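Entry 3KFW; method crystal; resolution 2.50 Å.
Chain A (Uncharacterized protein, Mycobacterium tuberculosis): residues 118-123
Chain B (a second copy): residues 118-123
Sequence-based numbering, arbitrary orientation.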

# COMPACT_ATOMS: atom_id res chain seq x y z
N LEU A 118 -0.61 6.58 -9.95
CA LEU A 118 0.85 6.52 -9.93
C LEU A 118 1.30 5.26 -9.24
O LEU A 118 2.38 4.73 -9.53
CB LEU A 118 1.47 7.73 -9.24
CG LEU A 118 3.03 7.78 -9.11
CD1 LEU A 118 3.84 7.67 -10.45
CD2 LEU A 118 3.48 9.01 -8.34
N ARG A 119 0.47 4.76 -8.32
CA ARG A 119 0.88 3.65 -7.42
C ARG A 119 -0.20 3.54 -6.39
O ARG A 119 -1.10 4.40 -6.34
CB ARG A 119 2.26 3.93 -6.80
CG ARG A 119 2.39 5.07 -5.77
CD ARG A 119 3.41 4.67 -4.62
NE ARG A 119 2.61 4.11 -3.53
CZ ARG A 119 2.95 3.09 -2.72
NH1 ARG A 119 4.13 2.50 -2.78
NH2 ARG A 119 2.06 2.69 -1.82
N GLU A 120 -0.19 2.49 -5.61
CA GLU A 120 -1.27 2.29 -4.61
C GLU A 120 -1.53 3.58 -3.77
O GLU A 120 -0.63 4.05 -3.01
CB GLU A 120 -0.98 1.06 -3.70
N GLY A 121 -2.72 4.17 -3.97
CA GLY A 121 -3.23 5.26 -3.14
C GLY A 121 -2.82 6.69 -3.56
O GLY A 121 -3.11 7.65 -2.84
N VAL A 122 -2.11 6.81 -4.69
CA VAL A 122 -1.68 8.07 -5.22
C VAL A 122 -2.24 8.26 -6.65
O VAL A 122 -1.79 7.62 -7.61
CB VAL A 122 -0.12 8.13 -5.34
CG1 VAL A 122 0.31 9.50 -5.68
CG2 VAL A 122 0.56 7.70 -4.04
N TRP A 123 -3.21 9.16 -6.80
CA TRP A 123 -3.83 9.42 -8.06
C TRP A 123 -3.50 10.85 -8.45
O TRP A 123 -3.43 11.72 -7.58
CB TRP A 123 -5.33 9.23 -7.94
CG TRP A 123 -5.78 7.86 -7.62
CD1 TRP A 123 -5.85 7.28 -6.36
CD2 TRP A 123 -6.27 6.88 -8.52
NE1 TRP A 123 -6.36 6.02 -6.44
CE2 TRP A 123 -6.63 5.73 -7.75
CE3 TRP A 123 -6.45 6.84 -9.92
CZ2 TRP A 123 -7.10 4.55 -8.32
CZ3 TRP A 123 -6.95 5.68 -10.49
CH2 TRP A 123 -7.26 4.54 -9.70
N LEU B 118 3.33 10.28 5.08
CA LEU B 118 1.92 10.65 4.98
C LEU B 118 1.06 9.41 5.01
O LEU B 118 -0.09 9.45 5.44
CB LEU B 118 1.62 11.44 3.71
CG LEU B 118 0.14 11.87 3.45
CD1 LEU B 118 -0.56 12.71 4.57
CD2 LEU B 118 0.00 12.59 2.11
N ARG B 119 1.63 8.28 4.56
CA ARG B 119 0.85 7.05 4.33
C ARG B 119 1.75 6.11 3.61
O ARG B 119 2.86 6.51 3.19
CB ARG B 119 -0.44 7.35 3.55
CG ARG B 119 -0.32 7.76 2.07
CD ARG B 119 -1.51 7.14 1.21
NE ARG B 119 -1.00 5.89 0.65
CZ ARG B 119 -1.68 4.75 0.46
NH1 ARG B 119 -2.98 4.65 0.72
NH2 ARG B 119 -1.03 3.70 -0.02
N GLU B 120 1.37 4.87 3.49
CA GLU B 120 2.26 3.86 2.83
C GLU B 120 2.81 4.39 1.47
O GLU B 120 2.03 4.64 0.51
CB GLU B 120 1.55 2.49 2.68
N GLY B 121 4.13 4.62 1.44
CA GLY B 121 4.87 4.92 0.21
C GLY B 121 4.93 6.41 -0.22
O GLY B 121 5.43 6.72 -1.30
N VAL B 122 4.38 7.30 0.62
CA VAL B 122 4.38 8.71 0.38
C VAL B 122 5.10 9.44 1.54
O VAL B 122 4.55 9.55 2.65
CB VAL B 122 2.92 9.27 0.32
CG1 VAL B 122 2.94 10.67 -0.13
CG2 VAL B 122 2.04 8.44 -0.62
N TRP B 123 6.29 9.96 1.28
CA TRP B 123 7.06 10.65 2.27
C TRP B 123 7.20 12.10 1.84
O TRP B 123 7.31 12.36 0.64
CB TRP B 123 8.43 10.00 2.39
CG TRP B 123 8.43 8.59 2.87
CD1 TRP B 123 8.22 7.46 2.11
CD2 TRP B 123 8.69 8.14 4.19
NE1 TRP B 123 8.35 6.34 2.88
CE2 TRP B 123 8.63 6.71 4.16
CE3 TRP B 123 8.97 8.78 5.41
CZ2 TRP B 123 8.79 5.92 5.30
CZ3 TRP B 123 9.15 8.00 6.55
CH2 TRP B 123 9.05 6.59 6.49

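How are the two backbones arranged? The chain turns a corner at Leu A118, whose N donates to Val A122 O at 2.8 Å, and a type II beta turn follows from Arg A119 to Val A122, closed by Val A122 N to Arg A119 O at 3.1 Å. An exact two-fold axis builds the same turn in chain B, so a contact between different residues occurs twice, while Arg A119 with Arg B119 and Val A122 with Val B122 meet across the axis itself. The turns face each other with Glu A120 CA 8.2 Å from Gly B121 CA, and no hydrogen bond crosses between the two stretches among the modelled atoms. Leu A118 itself stays out of reach of the other copy.

What does Arg A119 do at the interface? Its CA-to-CB bond points toward chain B, and its guanidinium is anchored within its own turn: NE and NH2 of Arg A119 donate to Glu A120 O at 3.3 and 3.2 Å. In this arrangement Arg A119 NH2 lies 3.7 Å from Arg B119 NH2, edge to edge, a pairing of like charges that is unfavourable by itself. Two carbonyl oxygens lie close by and can temper it. Arg A119 NH2 is 3.0 Å from Glu B120 O, too poorly angled for a hydrogen bond, yet an electrostatically favourable approach of a cationic group to a partial negative charge.

Why does glycine suit position 121? Gly A121 has a positive phi of 87°, a conformation that favours glycine in a type II turn. Packing adds a second reason: Gly A121 CA lies over one face of the Arg B119 guanidinium, 3.9 Å from Arg B119 NH1, and an ideal CB would fall 2.4 Å from Arg B119 CZ, a clash.

Where does the contact become apolar? At Val A122, where the strand begins, Val A122 CG2 meets Val B122 CG2 at 3.8 Å, a van der Waals contact between buried side chains. Trp A123 continues the strand beyond reach of chain B.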